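Local coordinates for protein putative beta-glucosidase (Bifidobacterium adolescentis, PDB 5WAB) that hydrolyses beta-glucosidic linkages as a glycoside hydrolase of family 3, and probably also releases terminal alpha-L-arabinopyranosyl units from ginsenosides, at residues A75-S80 and E123-D128; E314-L319 and G477-D482; S455-A460 and A537-F542. All coordinates share one frame; numbering follows the deposited sequence.

Contact 1: A75-S80 and E123-D128; sequences AGLSSS and EYWSED
The apolar part of this contact is carried by Trp125, whose indole lies beside Leu77 and Ser78. The CB of Trp125 points away from 75-80, but with CG anti to the carbonyl carbon (chi1 -68°) the ring swings back. Its six-membered part then does the touching: CH2 meets Leu77 CD2 at 4.0 Å, the leucine running alongside the indole in the same direction, while CE3 comes within 3.8 Å of Ser78 CB. Ile86 of helix 83-99 and Ala136 of helix 129-144 also pack on this indole.

Two polar approaches are close without being hydrogen bonds. The methylene of Ser78 presses on a carbonyl, with CB 3.0 Å from Trp125 O, while the hydroxyl of Ser78 is bonded to Ala74 O, four residues earlier. Backbone to backbone, Ala75 N approaches Tyr124 O to 3.3 Å at a poor angle, and that carbonyl accepts instead from Lys113 NZ.

Each segment is also held by bonds of its own. Leu77 O is gripped by both Ser80 N and Ser80 OG, the latter at 2.7 Å and almost in line with the carbonyl bond, which ties the type I beta turn from Leu77 to Ser80. In 123-128, Ser126 OG accepts from Asp128 N at 2.8 Å in a nearly straight bond (167°), an ST turn leading into Asp128, the N-cap of helix 129-144.

Replacing Trp125 by an alanine would probably open a gap between Leu77 and helix 129-144 and leave the Ser78 methylene without the ring it packs on across this contact. The two segments of this TIM-barrel-type domain are thus joined by packing, their polar groups being served within each segment or by outside residues such as Ala74 and Lys113.

Contact 2: E314-L319 and G477-D482; sequences ESMVLL and GPALAD
Met316 reaches across to Ala479 and Leu480 with the far end of its side chain, and nearly everything in this contact passes through its terminal methyl. The backbones stay well apart: the nearest CA atoms, those of Met316 and Leu480, are 8.6 Å from each other. Met316 spans this interval by its shape. Its CG stands anti to the carbonyl carbon (chi1 -43°), and beyond CG the chain is fully extended (chi2 180°, chi3 -166°), which carries CE to the surface of helix 476-484.

There the methyl settles against both the backbone and the side chain of Ala479, with Met316 CE 3.4 Å from Ala479 O and 3.6 Å from Ala479 CB. The CD2 branch of Leu480 meets both ends of the same bond, lying 3.8 Å from Met316 CE and 3.9 Å from Met316 SD, although the CB of this leucine does not aim at 314-319. The leucine branch runs at a slant to the thioether, against the point where sulfur and methyl join. All three residues are buried; the side-chain contacts are apolar, and the methyl also touches a backbone carbonyl.

Neighbouring elements complete the surroundings: Met316 also packs on Leu467 of strand 465-468, Ala479 on Ala312 and Ile313 of helix 301-313, and Leu480 on Phe362.

Met316 directly precedes strand 317-321, an outermost strand of the six-stranded mixed sheet and antiparallel to its neighbour 465-468. Packing of the entry to this strand against helix 476-484 is helix-on-sheet layering, as expected of the alpha/beta sandwich that forms the C-terminal domain of family 3 glycoside hydrolases.

Contact 3: S455-A460 and A537-F542; sequences SVAPWA and AVDYPF
A mixed polar and apolar contact, partly buried, joins Val456 and Ala457 to Asp539 and Tyr540; it links the loop between strands 444-449 and 465-468 to the segment that follows helix 528-531. Its polar centre is the carboxylate of Asp539. With CG anti to the backbone N (chi1 -157°), OD2 is brought to Ala457 N at 2.8 Å, a weak hydrogen bond because the angle at hydrogen is only 127°. Asp539 OD2 also accepts from a water at 2.9 Å, and that water in turn accepts from Val456 N at 3.0 Å. One carboxylate oxygen thereby serves two successive backbone amides, directly and through solvent, while Ala457 CB lies 3.3 Å from Asp539 OD2.

Asp539 and Tyr540 both face Ile498 in an arrangement that fits a classic beta bulge, at a point where the chain turns a corner. Both CB atoms point toward 455-460. Tyr540 uses its ring: CE2 meets Val456 CG1 at 4.0 Å, the two side chains crossing at about a right angle.

The loop is braced from within by Trp459. Val456 O sits 3.4 Å above the plane of the Trp459 indole, over the ring centre, and also accepts from Trp459 N. The indole itself packs on Val431 and Leu434 of helix 428-438.

Contact 1 lies near the centre of the chain, in the N-terminal family 3 region, and contacts 2 and 3 both belong to the C-terminal one. The centres of contacts 1 and 2 are about 15 Å apart, those of contacts 1 and 3 about 18 Å, and those of contacts 2 and 3 about 19 Å. All three pairs touch. Gly76 O packs on Ser315 CB at 3.3 Å, and Phe542 CE1 lies 3.6 Å from Ser126 OG, so contact 1 touches both of the others. Leu319 O approaches Tyr540 CE1 at 3.7 Å between contacts 2 and 3, whose segments alternate along the chain. In family 3 enzymes of this kind the active site generally lies where barrel and sandwich domains meet.

Contact 1: A75-S80 and E123-D128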
# COMPACT_ATOMS: atom_id res chain seq x y z
N ALA A 75 -4.80 0.39 -3.34
CA ALA A 75 -5.28 -0.99 -3.37
C ALA A 75 -5.28 -1.55 -4.79
O ALA A 75 -5.19 -2.77 -4.97
CB ALA A 75 -6.68 -1.09 -2.77
N GLY A 76 -5.42 -0.69 -5.78
CA GLY A 76 -5.29 -1.08 -7.17
C GLY A 76 -3.86 -0.99 -7.66
O GLY A 76 -3.33 -1.95 -8.22
N LEU A 77 -3.23 0.16 -7.43
CA LEU A 77 -1.89 0.39 -7.97
C LEU A 77 -0.87 -0.58 -7.39
O LEU A 77 0.14 -0.87 -8.05
CB LEU A 77 -1.44 1.83 -7.70
CG LEU A 77 -0.23 2.32 -8.50
CD1 LEU A 77 -0.44 2.06 -9.98
CD2 LEU A 77 0.02 3.80 -8.26
N SER A 78 -1.12 -1.13 -6.21
CA SER A 78 -0.23 -2.13 -5.64
C SER A 78 -0.21 -3.42 -6.44
O SER A 78 0.68 -4.25 -6.22
CB SER A 78 -0.65 -2.44 -4.20
OG SER A 78 -1.98 -2.91 -4.15
N SER A 79 -1.16 -3.62 -7.35
CA SER A 79 -1.13 -4.79 -8.22
C SER A 79 -0.04 -4.70 -9.29
O SER A 79 0.27 -5.72 -9.91
CB SER A 79 -2.50 -4.98 -8.88
OG SER A 79 -3.53 -4.99 -7.91
N SER A 80 0.53 -3.52 -9.51
CA SER A 80 1.48 -3.32 -10.60
C SER A 80 2.86 -3.89 -10.29
O SER A 80 3.56 -4.31 -11.22
CB SER A 80 1.61 -1.83 -10.90
OG SER A 80 2.17 -1.15 -9.78
N GLU A 123 -6.60 2.68 0.51
CA GLU A 123 -5.59 3.73 0.48
C GLU A 123 -4.20 3.21 0.84
O GLU A 123 -3.23 3.98 0.77
CB GLU A 123 -6.01 4.83 1.46
CG GLU A 123 -5.36 6.20 1.36
CD GLU A 123 -6.06 7.20 2.27
OE1 GLU A 123 -7.18 6.89 2.73
OE2 GLU A 123 -5.50 8.28 2.56
N TYR A 124 -4.08 1.93 1.19
CA TYR A 124 -2.80 1.31 1.54
C TYR A 124 -2.38 0.32 0.45
O TYR A 124 -3.11 0.08 -0.51
CB TYR A 124 -2.88 0.62 2.91
CG TYR A 124 -3.32 1.53 4.03
CD1 TYR A 124 -3.06 2.90 3.98
CD2 TYR A 124 -4.00 1.03 5.14
CE1 TYR A 124 -3.46 3.73 5.00
CE2 TYR A 124 -4.40 1.86 6.16
CZ TYR A 124 -4.13 3.21 6.08
OH TYR A 124 -4.53 4.03 7.09
N TRP A 125 -1.20 -0.27 0.62
CA TRP A 125 -0.55 -0.99 -0.47
C TRP A 125 -0.60 -2.51 -0.34
O TRP A 125 -0.99 -3.19 -1.30
CB TRP A 125 0.90 -0.50 -0.60
CG TRP A 125 0.96 0.92 -1.08
CD1 TRP A 125 0.81 2.04 -0.32
CD2 TRP A 125 1.19 1.38 -2.42
NE1 TRP A 125 0.92 3.16 -1.10
CE2 TRP A 125 1.16 2.78 -2.39
CE3 TRP A 125 1.43 0.73 -3.64
CZ2 TRP A 125 1.35 3.56 -3.54
CZ3 TRP A 125 1.62 1.50 -4.77
CH2 TRP A 125 1.58 2.90 -4.72
N SER A 126 -0.21 -3.09 0.79
CA SER A 126 -0.11 -4.55 0.84
C SER A 126 -0.27 -5.04 2.27
O SER A 126 -0.27 -4.27 3.23
CB SER A 126 1.22 -5.04 0.26
OG SER A 126 1.37 -6.44 0.41
N GLU A 127 -0.42 -6.36 2.39
CA GLU A 127 -0.28 -7.05 3.66
C GLU A 127 1.17 -7.38 3.98
O GLU A 127 1.46 -7.82 5.09
CB GLU A 127 -1.08 -8.36 3.65
CG GLU A 127 -0.46 -9.44 2.77
CD GLU A 127 -1.38 -10.63 2.51
OE1 GLU A 127 -2.59 -10.42 2.32
OE2 GLU A 127 -0.88 -11.77 2.50
N ASP A 128 2.07 -7.20 3.02
CA ASP A 128 3.47 -7.55 3.18
C ASP A 128 4.31 -6.30 3.34
O ASP A 128 4.15 -5.35 2.56
CB ASP A 128 3.97 -8.36 1.98
CG ASP A 128 5.42 -8.76 2.12
OD1 ASP A 128 5.68 -9.67 2.93
OD2 ASP A 128 6.29 -8.16 1.45

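Contact 2: E314-L319 and G477-D482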
# COMPACT_ATOMS: atom_id res chain seq x y z
N GLU A 314 -2.35 -1.35 -15.13
CA GLU A 314 -1.57 -2.23 -14.27
C GLU A 314 -2.14 -2.38 -12.87
O GLU A 314 -1.48 -2.94 -11.99
CB GLU A 314 -0.12 -1.75 -14.23
CG GLU A 314 0.49 -1.72 -15.61
CD GLU A 314 2.00 -1.64 -15.59
OE1 GLU A 314 2.62 -2.17 -14.64
OE2 GLU A 314 2.56 -1.06 -16.54
N SER A 315 -3.36 -1.92 -12.63
CA SER A 315 -4.02 -2.10 -11.35
C SER A 315 -4.98 -3.28 -11.34
O SER A 315 -5.60 -3.54 -10.31
CB SER A 315 -4.76 -0.83 -10.95
OG SER A 315 -3.84 0.22 -10.71
N MET A 316 -5.11 -4.00 -12.46
CA MET A 316 -6.04 -5.11 -12.58
C MET A 316 -5.30 -6.44 -12.42
O MET A 316 -4.21 -6.62 -12.96
CB MET A 316 -6.72 -5.09 -13.94
CG MET A 316 -7.16 -3.73 -14.39
SD MET A 316 -7.94 -3.84 -16.00
CE MET A 316 -7.97 -2.11 -16.45
N VAL A 317 -5.93 -7.37 -11.71
CA VAL A 317 -5.44 -8.73 -11.56
C VAL A 317 -6.44 -9.68 -12.21
O VAL A 317 -7.63 -9.65 -11.89
CB VAL A 317 -5.22 -9.11 -10.08
CG1 VAL A 317 -4.65 -10.51 -9.98
CG2 VAL A 317 -4.33 -8.09 -9.40
N LEU A 318 -5.96 -10.50 -13.15
CA LEU A 318 -6.77 -11.54 -13.78
C LEU A 318 -6.75 -12.78 -12.89
O LEU A 318 -5.71 -13.44 -12.76
CB LEU A 318 -6.25 -11.86 -15.17
CG LEU A 318 -7.03 -12.87 -16.02
CD1 LEU A 318 -8.50 -12.52 -16.06
CD2 LEU A 318 -6.47 -12.95 -17.43
N LEU A 319 -7.89 -13.12 -12.30
CA LEU A 319 -7.94 -14.25 -11.38
C LEU A 319 -8.23 -15.56 -12.08
O LEU A 319 -7.61 -16.58 -11.77
CB LEU A 319 -8.99 -14.01 -10.29
CG LEU A 319 -8.70 -12.84 -9.35
CD1 LEU A 319 -9.82 -12.68 -8.34
CD2 LEU A 319 -7.36 -13.04 -8.67
N GLY A 477 -12.12 3.50 -17.38
CA GLY A 477 -12.87 3.18 -18.57
C GLY A 477 -12.01 2.71 -19.72
O GLY A 477 -12.10 1.56 -20.17
N PRO A 478 -11.14 3.59 -20.23
CA PRO A 478 -10.24 3.18 -21.32
C PRO A 478 -9.35 2.01 -20.96
O PRO A 478 -9.09 1.15 -21.81
CB PRO A 478 -9.43 4.45 -21.60
CG PRO A 478 -10.30 5.57 -21.13
CD PRO A 478 -11.02 5.03 -19.93
N ALA A 479 -8.89 1.94 -19.71
CA ALA A 479 -8.00 0.85 -19.31
C ALA A 479 -8.72 -0.50 -19.38
O ALA A 479 -8.13 -1.50 -19.80
CB ALA A 479 -7.47 1.11 -17.91
N LEU A 480 -9.98 -0.53 -18.95
CA LEU A 480 -10.75 -1.77 -19.01
C LEU A 480 -10.94 -2.23 -20.45
O LEU A 480 -10.85 -3.42 -20.75
CB LEU A 480 -12.10 -1.57 -18.31
CG LEU A 480 -12.07 -1.48 -16.78
CD1 LEU A 480 -13.42 -1.01 -16.25
CD2 LEU A 480 -11.67 -2.81 -16.16
N ALA A 481 -11.21 -1.29 -21.36
CA ALA A 481 -11.39 -1.65 -22.76
C ALA A 481 -10.12 -2.25 -23.34
O ALA A 481 -10.17 -3.23 -24.08
CB ALA A 481 -11.82 -0.42 -23.56
N ASP A 482 -8.96 -1.67 -23.00
CA ASP A 482 -7.69 -2.15 -23.53
C ASP A 482 -7.37 -3.56 -23.04
O ASP A 482 -6.82 -4.37 -23.80
CB ASP A 482 -6.57 -1.18 -23.15
CG ASP A 482 -6.67 0.14 -23.88
OD1 ASP A 482 -7.55 0.27 -24.75
OD2 ASP A 482 -5.86 1.04 -23.58

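Contact 3: S455-A460 and A537-F542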
# COMPACT_ATOMS: atom_id res chain seq x y z
N SER A 455 -14.80 -11.65 -1.27
CA SER A 455 -14.81 -13.09 -1.51
C SER A 455 -15.21 -13.37 -2.95
O SER A 455 -16.05 -12.68 -3.53
CB SER A 455 -15.77 -13.77 -0.55
OG SER A 455 -17.03 -13.11 -0.58
N VAL A 456 -14.59 -14.40 -3.54
CA VAL A 456 -14.81 -14.75 -4.93
C VAL A 456 -15.33 -16.17 -5.08
O VAL A 456 -16.28 -16.41 -5.84
CB VAL A 456 -13.53 -14.55 -5.76
CG1 VAL A 456 -13.77 -14.94 -7.21
CG2 VAL A 456 -13.04 -13.11 -5.66
N ALA A 457 -14.74 -17.13 -4.36
CA ALA A 457 -15.10 -18.54 -4.51
C ALA A 457 -16.58 -18.87 -4.38
O ALA A 457 -17.04 -19.76 -5.12
CB ALA A 457 -14.29 -19.37 -3.50
N PRO A 458 -17.37 -18.24 -3.50
CA PRO A 458 -18.79 -18.64 -3.40
C PRO A 458 -19.57 -18.52 -4.70
O PRO A 458 -20.59 -19.21 -4.84
CB PRO A 458 -19.35 -17.69 -2.32
CG PRO A 458 -18.31 -16.64 -2.13
CD PRO A 458 -17.01 -17.31 -2.42
N TRP A 459 -19.15 -17.67 -5.64
CA TRP A 459 -19.88 -17.48 -6.88
C TRP A 459 -19.04 -17.66 -8.14
O TRP A 459 -19.57 -17.51 -9.24
CB TRP A 459 -20.51 -16.08 -6.91
CG TRP A 459 -19.55 -15.00 -6.53
CD1 TRP A 459 -19.40 -14.44 -5.29
CD2 TRP A 459 -18.60 -14.35 -7.39
NE1 TRP A 459 -18.41 -13.49 -5.33
CE2 TRP A 459 -17.91 -13.41 -6.60
CE3 TRP A 459 -18.28 -14.47 -8.74
CZ2 TRP A 459 -16.90 -12.59 -7.13
CZ3 TRP A 459 -17.27 -13.66 -9.26
CH2 TRP A 459 -16.60 -12.73 -8.45
N ALA A 460 -17.74 -17.96 -8.00
CA ALA A 460 -16.86 -18.04 -9.16
C ALA A 460 -17.29 -19.09 -10.17
O ALA A 460 -16.90 -19.01 -11.34
CB ALA A 460 -15.43 -18.32 -8.69
N ALA A 537 -5.65 -23.53 3.04
CA ALA A 537 -6.14 -23.16 1.72
C ALA A 537 -6.55 -21.70 1.69
O ALA A 537 -7.01 -21.13 2.68
CB ALA A 537 -7.32 -24.04 1.32
N VAL A 538 -6.34 -21.07 0.53
CA VAL A 538 -6.82 -19.73 0.25
C VAL A 538 -7.49 -19.76 -1.11
O VAL A 538 -7.31 -20.69 -1.90
CB VAL A 538 -5.69 -18.68 0.28
CG1 VAL A 538 -5.12 -18.56 1.68
CG2 VAL A 538 -4.60 -19.07 -0.72
N ASP A 539 -8.28 -18.73 -1.39
CA ASP A 539 -8.92 -18.64 -2.69
C ASP A 539 -7.90 -18.26 -3.76
O ASP A 539 -7.75 -18.97 -4.76
CB ASP A 539 -10.08 -17.64 -2.65
CG ASP A 539 -11.11 -17.90 -3.73
OD1 ASP A 539 -11.01 -18.94 -4.42
OD2 ASP A 539 -12.01 -17.06 -3.89
N TYR A 540 -7.19 -17.15 -3.56
CA TYR A 540 -6.13 -16.76 -4.47
C TYR A 540 -4.95 -16.25 -3.64
O TYR A 540 -5.13 -15.39 -2.76
CB TYR A 540 -6.61 -15.69 -5.46
CG TYR A 540 -7.77 -16.18 -6.31
CD1 TYR A 540 -7.55 -16.85 -7.50
CD2 TYR A 540 -9.09 -15.99 -5.90
CE1 TYR A 540 -8.61 -17.31 -8.28
CE2 TYR A 540 -10.15 -16.44 -6.66
CZ TYR A 540 -9.91 -17.10 -7.85
OH TYR A 540 -10.97 -17.55 -8.61
N PRO A 541 -3.75 -16.77 -3.87
CA PRO A 541 -2.62 -16.46 -2.99
C PRO A 541 -1.98 -15.12 -3.31
O PRO A 541 -2.14 -14.54 -4.38
CB PRO A 541 -1.64 -17.61 -3.27
CG PRO A 541 -1.89 -17.95 -4.70
CD PRO A 541 -3.38 -17.74 -4.92
N PHE A 542 -1.23 -14.63 -2.32
CA PHE A 542 -0.45 -13.42 -2.47
C PHE A 542 0.49 -13.55 -3.67
O PHE A 542 1.15 -14.58 -3.84
CB PHE A 542 0.33 -13.17 -1.18
CG PHE A 542 1.29 -12.02 -1.26
CD1 PHE A 542 0.86 -10.72 -1.07
CD2 PHE A 542 2.64 -12.25 -1.51
CE1 PHE A 542 1.75 -9.67 -1.13
CE2 PHE A 542 3.53 -11.21 -1.58
CZ PHE A 542 3.09 -9.91 -1.39
O HOH W 1 -13.28 -16.10 -1.51